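Local coordinates for protein adenylyltransferase thiF (Escherichia coli, PDB 1ZUD) that adenylates the C-terminal glycine carboxylate of the sulfur carrier protein ThiS with ATP, a step of sulfur transfer in thiamin biosynthesis, at residues C[167-172]-C[240-245]; C[160-165]-C[214-219]. All blocks are in the same frame, centred on the assembly; numbering follows the deposited sequence.

Interaction 1: C[167-172]-C[240-245]; sequences QGCYRC and CPVCGG. With ZN (zinc ion), chain H.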
ATOM      1  N   GLN C 167     -11.628   1.997  21.337  1.00 26.31           N
ATOM      2  CA  GLN C 167     -11.895   3.115  20.435  1.00 29.63           C
ATOM      3  C   GLN C 167     -13.171   2.969  19.658  1.00 31.22           C
ATOM      4  O   GLN C 167     -13.339   3.635  18.614  1.00 31.31           O
ATOM      5  CB  GLN C 167     -10.731   3.337  19.421  1.00 33.13           C
ATOM      6  CG  GLN C 167      -9.607   4.213  19.979  1.00 40.07           C
ATOM      7  CD  GLN C 167      -8.770   3.494  21.038  1.00 43.50           C
ATOM      8  OE1 GLN C 167      -8.267   2.388  20.814  1.00 40.70           O
ATOM      9  NE2 GLN C 167      -8.619   4.123  22.194  1.00 51.46           N
ATOM     10  N   GLY C 168     -14.050   2.073  20.123  1.00 26.44           N
ATOM     11  CA  GLY C 168     -15.310   1.867  19.456  1.00 23.71           C
ATOM     12  C   GLY C 168     -15.260   0.819  18.339  1.00 27.00           C
ATOM     13  O   GLY C 168     -14.333   0.033  18.220  1.00 25.51           O
ATOM     14  N   CYS C 169     -16.247   0.856  17.476  1.00 25.81           N
ATOM     15  CA  CYS C 169     -16.331  -0.161  16.435  1.00 24.55           C
ATOM     16  C   CYS C 169     -16.688   0.547  15.118  1.00 21.69           C
ATOM     17  O   CYS C 169     -16.672   1.822  15.029  1.00 23.61           O
ATOM     18  CB  CYS C 169     -17.423  -1.206  16.862  1.00 18.47           C
ATOM     19  SG  CYS C 169     -19.090  -0.565  16.729  1.00 23.93           S
ATOM     20  N   TYR C 170     -17.030  -0.226  14.096  1.00 21.30           N
ATOM     21  CA  TYR C 170     -17.292   0.408  12.773  1.00 23.70           C
ATOM     22  C   TYR C 170     -18.543   1.292  12.847  1.00 27.48           C
ATOM     23  O   TYR C 170     -18.630   2.370  12.225  1.00 22.96           O
ATOM     24  CB  TYR C 170     -17.510  -0.670  11.702  1.00 26.43           C
ATOM     25  CG  TYR C 170     -17.691  -0.153  10.273  1.00 27.38           C
ATOM     26  CD1 TYR C 170     -16.593   0.062   9.435  1.00 26.00           C
ATOM     27  CD2 TYR C 170     -18.965   0.025   9.748  1.00 25.10           C
ATOM     28  CE1 TYR C 170     -16.770   0.430   8.077  1.00 22.25           C
ATOM     29  CE2 TYR C 170     -19.149   0.382   8.438  1.00 31.00           C
ATOM     30  CZ  TYR C 170     -18.053   0.579   7.605  1.00 23.97           C
ATOM     31  OH  TYR C 170     -18.309   0.905   6.302  1.00 27.82           O
ATOM     32  N   ARG C 171     -19.506   0.821  13.635  1.00 23.64           N
ATOM     33  CA  ARG C 171     -20.764   1.541  13.831  1.00 27.19           C
ATOM     34  C   ARG C 171     -20.579   2.819  14.671  1.00 26.28           C
ATOM     35  O   ARG C 171     -21.404   3.719  14.570  1.00 32.40           O
ATOM     36  CB  ARG C 171     -21.814   0.600  14.467  1.00 29.38           C
ATOM     37  CG  ARG C 171     -23.107   1.272  14.969  1.00 35.07           C
ATOM     38  CD  ARG C 171     -24.063   1.633  13.872  1.00 37.23           C
ATOM     39  NE  ARG C 171     -25.254   2.316  14.396  1.00 36.97           N
ATOM     40  CZ  ARG C 171     -25.254   3.521  14.975  1.00 35.24           C
ATOM     41  NH1 ARG C 171     -24.129   4.235  15.147  1.00 30.03           N
ATOM     42  NH2 ARG C 171     -26.403   4.044  15.366  1.00 40.81           N
ATOM     43  N   CYS C 172     -19.518   2.944  15.455  1.00 24.40           N
ATOM     44  CA  CYS C 172     -19.312   4.221  16.198  1.00 23.28           C
ATOM     45  C   CYS C 172     -18.942   5.335  15.223  1.00 24.51           C
ATOM     46  O   CYS C 172     -19.267   6.510  15.417  1.00 25.13           O
ATOM     47  CB  CYS C 172     -18.174   4.146  17.233  1.00 22.82           C
ATOM     48  SG  CYS C 172     -18.467   3.040  18.656  1.00 26.22           S
ATOM     49  N   CYS C 240     -23.486   3.972  20.971  1.00 34.63           N
ATOM     50  CA  CYS C 240     -23.371   2.921  19.929  1.00 29.85           C
ATOM     51  C   CYS C 240     -24.218   1.685  20.253  1.00 27.40           C
ATOM     52  O   CYS C 240     -24.036   1.053  21.271  1.00 28.62           O
ATOM     53  CB  CYS C 240     -21.902   2.467  19.738  1.00 29.84           C
ATOM     54  SG  CYS C 240     -21.788   1.231  18.372  1.00 28.11           S
ATOM     55  N   PRO C 241     -25.144   1.312  19.364  1.00 30.70           N
ATOM     56  CA  PRO C 241     -25.981   0.126  19.636  1.00 32.13           C
ATOM     57  C   PRO C 241     -25.266  -1.221  19.536  1.00 32.91           C
ATOM     58  O   PRO C 241     -25.820  -2.234  19.904  1.00 31.91           O
ATOM     59  CB  PRO C 241     -27.101   0.239  18.616  1.00 28.90           C
ATOM     60  CG  PRO C 241     -26.421   0.971  17.455  1.00 33.35           C
ATOM     61  CD  PRO C 241     -25.555   2.011  18.133  1.00 26.49           C
ATOM     62  N   VAL C 242     -24.027  -1.224  19.058  1.00 25.10           N
ATOM     63  CA  VAL C 242     -23.264  -2.457  18.925  1.00 24.16           C
ATOM     64  C   VAL C 242     -22.277  -2.671  20.060  1.00 23.79           C
ATOM     65  O   VAL C 242     -22.283  -3.706  20.705  1.00 24.61           O
ATOM     66  CB  VAL C 242     -22.446  -2.504  17.550  1.00 25.98           C
ATOM     67  CG1 VAL C 242     -21.507  -3.736  17.526  1.00 25.42           C
ATOM     68  CG2 VAL C 242     -23.391  -2.585  16.388  1.00 23.28           C
ATOM     69  N   CYS C 243     -21.412  -1.706  20.331  1.00 24.04           N
ATOM     70  CA  CYS C 243     -20.412  -1.913  21.370  1.00 29.04           C
ATOM     71  C   CYS C 243     -20.758  -1.060  22.603  1.00 30.84           C
ATOM     72  O   CYS C 243     -19.993  -1.019  23.553  1.00 31.59           O
ATOM     73  CB  CYS C 243     -18.998  -1.503  20.868  1.00 20.48           C
ATOM     74  SG  CYS C 243     -18.762   0.313  20.625  1.00 30.10           S
ATOM     75  N   GLY C 244     -21.896  -0.384  22.526  1.00 32.99           N
ATOM     76  CA  GLY C 244     -22.347   0.487  23.594  1.00 48.15           C
ATOM     77  C   GLY C 244     -22.491  -0.253  24.905  1.00 55.57           C
ATOM     78  O   GLY C 244     -22.573   0.384  25.957  1.00 57.90           O
ATOM     79  N   GLY C 245     -22.528  -1.585  24.848  1.00 60.37           N
ATOM     80  CA  GLY C 245     -22.659  -2.379  26.065  1.00 67.26           C
ATOM     81  C   GLY C 245     -24.035  -2.323  26.725  1.00 70.71           C
ATOM     82  O   GLY C 245     -24.564  -3.399  27.106  1.00 72.06           O
TER
HETATM   83 ZN    ZN H 502     -19.550   1.021  18.452  1.00 28.07          ZN

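Interaction 2: C[160-165]-C[214-219]; sequences VLTPPW and TPAGEL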
ATOM      1  N   VAL C 160      -8.156  -0.943  12.067  1.00 17.71           N
ATOM      2  CA  VAL C 160      -8.005  -2.225  12.792  1.00 16.32           C
ATOM      3  C   VAL C 160      -8.822  -2.081  14.106  1.00 24.92           C
ATOM      4  O   VAL C 160      -8.509  -1.208  14.952  1.00 22.45           O
ATOM      5  CB  VAL C 160      -6.556  -2.522  13.161  1.00 24.02           C
ATOM      6  CG1 VAL C 160      -6.522  -3.865  13.904  1.00 22.28           C
ATOM      7  CG2 VAL C 160      -5.658  -2.591  11.861  1.00 23.26           C
ATOM      8  N   LEU C 161      -9.872  -2.882  14.266  1.00 21.54           N
ATOM      9  CA  LEU C 161     -10.731  -2.760  15.462  1.00 24.97           C
ATOM     10  C   LEU C 161     -10.594  -4.031  16.262  1.00 27.64           C
ATOM     11  O   LEU C 161     -10.839  -5.161  15.769  1.00 25.36           O
ATOM     12  CB  LEU C 161     -12.183  -2.561  15.057  1.00 23.28           C
ATOM     13  CG  LEU C 161     -12.464  -1.542  13.997  1.00 27.50           C
ATOM     14  CD1 LEU C 161     -13.866  -1.785  13.414  1.00 26.05           C
ATOM     15  CD2 LEU C 161     -12.332  -0.188  14.595  1.00 26.13           C
ATOM     16  N   THR C 162     -10.138  -3.878  17.495  1.00 25.70           N
ATOM     17  CA  THR C 162      -9.933  -5.075  18.327  1.00 28.41           C
ATOM     18  C   THR C 162     -10.619  -4.955  19.687  1.00 28.66           C
ATOM     19  O   THR C 162     -10.835  -3.850  20.155  1.00 24.95           O
ATOM     20  CB  THR C 162      -8.424  -5.303  18.632  1.00 28.63           C
ATOM     21  OG1 THR C 162      -7.917  -4.178  19.375  1.00 31.39           O
ATOM     22  CG2 THR C 162      -7.614  -5.404  17.321  1.00 33.23           C
ATOM     23  N   PRO C 163     -11.008  -6.090  20.292  1.00 27.85           N
ATOM     24  CA  PRO C 163     -11.652  -6.123  21.633  1.00 27.08           C
ATOM     25  C   PRO C 163     -10.527  -5.570  22.543  1.00 31.11           C
ATOM     26  O   PRO C 163      -9.359  -5.809  22.266  1.00 29.35           O
ATOM     27  CB  PRO C 163     -11.824  -7.629  21.922  1.00 30.79           C
ATOM     28  CG  PRO C 163     -11.863  -8.266  20.608  1.00 28.09           C
ATOM     29  CD  PRO C 163     -10.958  -7.428  19.671  1.00 23.60           C
ATOM     30  N   PRO C 164     -10.844  -4.916  23.682  1.00 34.81           N
ATOM     31  CA  PRO C 164     -12.158  -4.630  24.246  1.00 31.62           C
ATOM     32  C   PRO C 164     -12.813  -3.442  23.620  1.00 35.32           C
ATOM     33  O   PRO C 164     -13.630  -2.784  24.268  1.00 30.06           O
ATOM     34  CB  PRO C 164     -11.859  -4.439  25.740  1.00 32.17           C
ATOM     35  CG  PRO C 164     -10.644  -3.648  25.708  1.00 31.97           C
ATOM     36  CD  PRO C 164      -9.789  -4.367  24.564  1.00 34.92           C
ATOM     37  N   TRP C 165     -12.413  -3.115  22.378  1.00 26.83           N
ATOM     38  CA  TRP C 165     -13.079  -2.023  21.652  1.00 28.48           C
ATOM     39  C   TRP C 165     -12.971  -0.643  22.315  1.00 27.31           C
ATOM     40  O   TRP C 165     -13.917   0.163  22.279  1.00 27.84           O
ATOM     41  CB  TRP C 165     -14.578  -2.368  21.446  1.00 23.63           C
ATOM     42  CG  TRP C 165     -14.832  -3.767  21.076  1.00 28.71           C
ATOM     43  CD1 TRP C 165     -15.288  -4.766  21.885  1.00 30.06           C
ATOM     44  CD2 TRP C 165     -14.529  -4.384  19.806  1.00 26.13           C
ATOM     45  NE1 TRP C 165     -15.277  -5.972  21.196  1.00 27.80           N
ATOM     46  CE2 TRP C 165     -14.817  -5.764  19.926  1.00 28.71           C
ATOM     47  CE3 TRP C 165     -14.036  -3.901  18.589  1.00 29.56           C
ATOM     48  CZ2 TRP C 165     -14.632  -6.680  18.863  1.00 24.65           C
ATOM     49  CZ3 TRP C 165     -13.847  -4.816  17.520  1.00 25.70           C
ATOM     50  CH2 TRP C 165     -14.148  -6.178  17.674  1.00 27.89           C
ATOM     51  N   THR C 214       1.585  -3.086  17.671  1.00 39.72           N
ATOM     52  CA  THR C 214       1.354  -2.121  16.611  1.00 37.08           C
ATOM     53  C   THR C 214       0.083  -1.369  16.942  1.00 34.66           C
ATOM     54  O   THR C 214      -0.732  -1.864  17.699  1.00 35.42           O
ATOM     55  CB  THR C 214       1.191  -2.868  15.246  1.00 34.95           C
ATOM     56  OG1 THR C 214       1.115  -1.905  14.190  1.00 42.06           O
ATOM     57  CG2 THR C 214      -0.102  -3.729  15.234  1.00 27.70           C
ATOM     58  N   PRO C 215      -0.116  -0.177  16.364  1.00 37.17           N
ATOM     59  CA  PRO C 215      -1.367   0.523  16.724  1.00 38.11           C
ATOM     60  C   PRO C 215      -2.672  -0.086  16.163  1.00 37.62           C
ATOM     61  O   PRO C 215      -2.674  -0.850  15.183  1.00 39.21           O
ATOM     62  CB  PRO C 215      -1.126   1.956  16.225  1.00 38.02           C
ATOM     63  CG  PRO C 215      -0.198   1.744  14.999  1.00 44.23           C
ATOM     64  CD  PRO C 215       0.758   0.651  15.495  1.00 35.57           C
ATOM     65  N   ALA C 216      -3.778   0.226  16.828  1.00 32.45           N
ATOM     66  CA  ALA C 216      -5.097  -0.208  16.398  1.00 30.30           C
ATOM     67  C   ALA C 216      -6.032   0.941  16.811  1.00 31.53           C
ATOM     68  O   ALA C 216      -5.620   1.842  17.572  1.00 30.35           O
ATOM     69  CB  ALA C 216      -5.479  -1.555  17.098  1.00 26.74           C
ATOM     70  N   GLY C 217      -7.260   0.968  16.296  1.00 31.95           N
ATOM     71  CA  GLY C 217      -8.187   2.037  16.679  1.00 30.57           C
ATOM     72  C   GLY C 217      -7.817   3.383  16.091  1.00 33.50           C
ATOM     73  O   GLY C 217      -8.009   4.456  16.679  1.00 28.21           O
ATOM     74  N   GLU C 218      -7.312   3.298  14.870  1.00 27.18           N
ATOM     75  CA  GLU C 218      -6.839   4.428  14.112  1.00 29.73           C
ATOM     76  C   GLU C 218      -7.457   4.333  12.702  1.00 32.08           C
ATOM     77  O   GLU C 218      -7.385   3.277  12.105  1.00 22.49           O
ATOM     78  CB  GLU C 218      -5.344   4.206  14.052  1.00 37.44           C
ATOM     79  CG  GLU C 218      -4.441   5.276  13.651  1.00 50.24           C
ATOM     80  CD  GLU C 218      -2.991   4.797  13.857  1.00 53.53           C
ATOM     81  OE1 GLU C 218      -2.612   3.742  13.266  1.00 49.50           O
ATOM     82  OE2 GLU C 218      -2.249   5.468  14.614  1.00 48.85           O
ATOM     83  N   LEU C 219      -8.048   5.406  12.172  1.00 26.33           N
ATOM     84  CA  LEU C 219      -8.581   5.355  10.829  1.00 26.95           C
ATOM     85  C   LEU C 219      -7.449   5.899   9.913  1.00 24.89           C
ATOM     86  O   LEU C 219      -6.921   6.979  10.161  1.00 23.67           O
ATOM     87  CB  LEU C 219      -9.852   6.223  10.699  1.00 25.83           C
ATOM     88  CG  LEU C 219     -10.365   6.404   9.270  1.00 27.06           C
ATOM     89  CD1 LEU C 219     -10.845   5.031   8.751  1.00 19.32           C
ATOM     90  CD2 LEU C 219     -11.496   7.452   9.226  1.00 25.21           C
TER
HETATM   91  O   HOH W   1      -6.388   1.140  13.078  1.00 27.96           O

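Interaction 1: C[167-172]-C[240-245]
Cys169 and Cys243 both hold SG in the crowded position between backbone N and carbonyl carbon (chi1 73° and 70°), whereas Cys172 SG lies anti to its carbonyl carbon and Cys240 SG anti to its backbone N. Set this way, all four sulfurs turn onto one zinc ion, with ZN 2.4 Å from Cys169 SG and from Cys243 SG and 2.2 Å from Cys240 SG. Two CxxC pairs, one at the start of helix 170-173 and one in the loop after strand 228-233, thus form a Cys4 zinc site, the single zinc of the ThiF subunit. Backbone N-H groups also grip two of the sulfurs: Cys169 N donates to Cys172 SG, and Cys240 SG accepts from Val242 N at 3.4 Å and from Cys243 N, the latter almost straight at 172°. These bonds would probably temper the negative charge gathered on the thiolates. Beside the metal, Arg171 bends at chi2, bringing CG within 3.6 Å of Cys240 SG and laying one guanidinium face over Pro241, whose CD sits 3.4 Å above the centre of the plane. Val242 CG2 meets Arg171 CB at 4.0 Å. An alanine at Arg171 would remove the guanidinium and the CG over Cys240 SG, and would probably leave Pro241 and that sulfur less shielded. Tyr170, on the same short helix, packs on Val62 of the ThiS chain.

Interaction 2: C[160-165]-C[214-219]
Val160 O takes one hydrogen bond across this contact, from Gly217 N at 2.8 Å, and the donor stands nearly along the C=O axis (C=O...N angle 164°). The bond ties the end of strand 155-161 to the turn that leads into strand 218-223, two antiparallel neighbours in the mixed sheet of this Rossmann-type ThiF fold. Val160 N, facing the same neighbour, is 4.3 Å from Glu218 O, and a water bridges this pair. It accepts from Val160 N at 2.9 Å and donates to Glu218 O at 2.6 Å, so one link is direct and the next is carried by solvent. Gly217 has a positive phi (72°), a conformation easiest for glycine, where the chain turns from Ala216 into strand 218-223. The side chains add a small apolar patch. Val160 has CG1 anti to its backbone N (chi1 180°), and that branch comes within 4.1 Å of Ala216 CB, which points back at the strand end. Past the strand, Trp165 N closes a turn on Thr162 O, and the Trp165 ring has Thr162 C and Pro163 CA over one face, toward the rim. At the other end, Thr214 OG1 bonds to Lys225 O of the second subunit, placing this approach to strand 218-223 at the dimer contact. The methyl of Ala216 also lies against the backbone, with CB 3.7 Å from Val160 O.

Overall arrangement
The two contacts sit 12 Å apart, centre to centre, and their segments alternate along the chain: strand 155-161 runs on to helix 170-173, while strand 218-223 precedes the loop carrying the second cysteine pair. Interaction 1 lies toward the periphery and is partly buried, held by metal-sulfur bonds between a helix start and a loop without strand pairing. Interaction 2 is a surface contact where strand 155-161 ends and strand 218-223 begins, though Val160 is buried, and it relies on backbone and water. They meet through Leu161, whose CD1 packs 3.6 Å from Tyr170 N, and through Gln167 CG against Gly217 O. The segment carrying Cys169 thus packs against the last residue of strand 155-161.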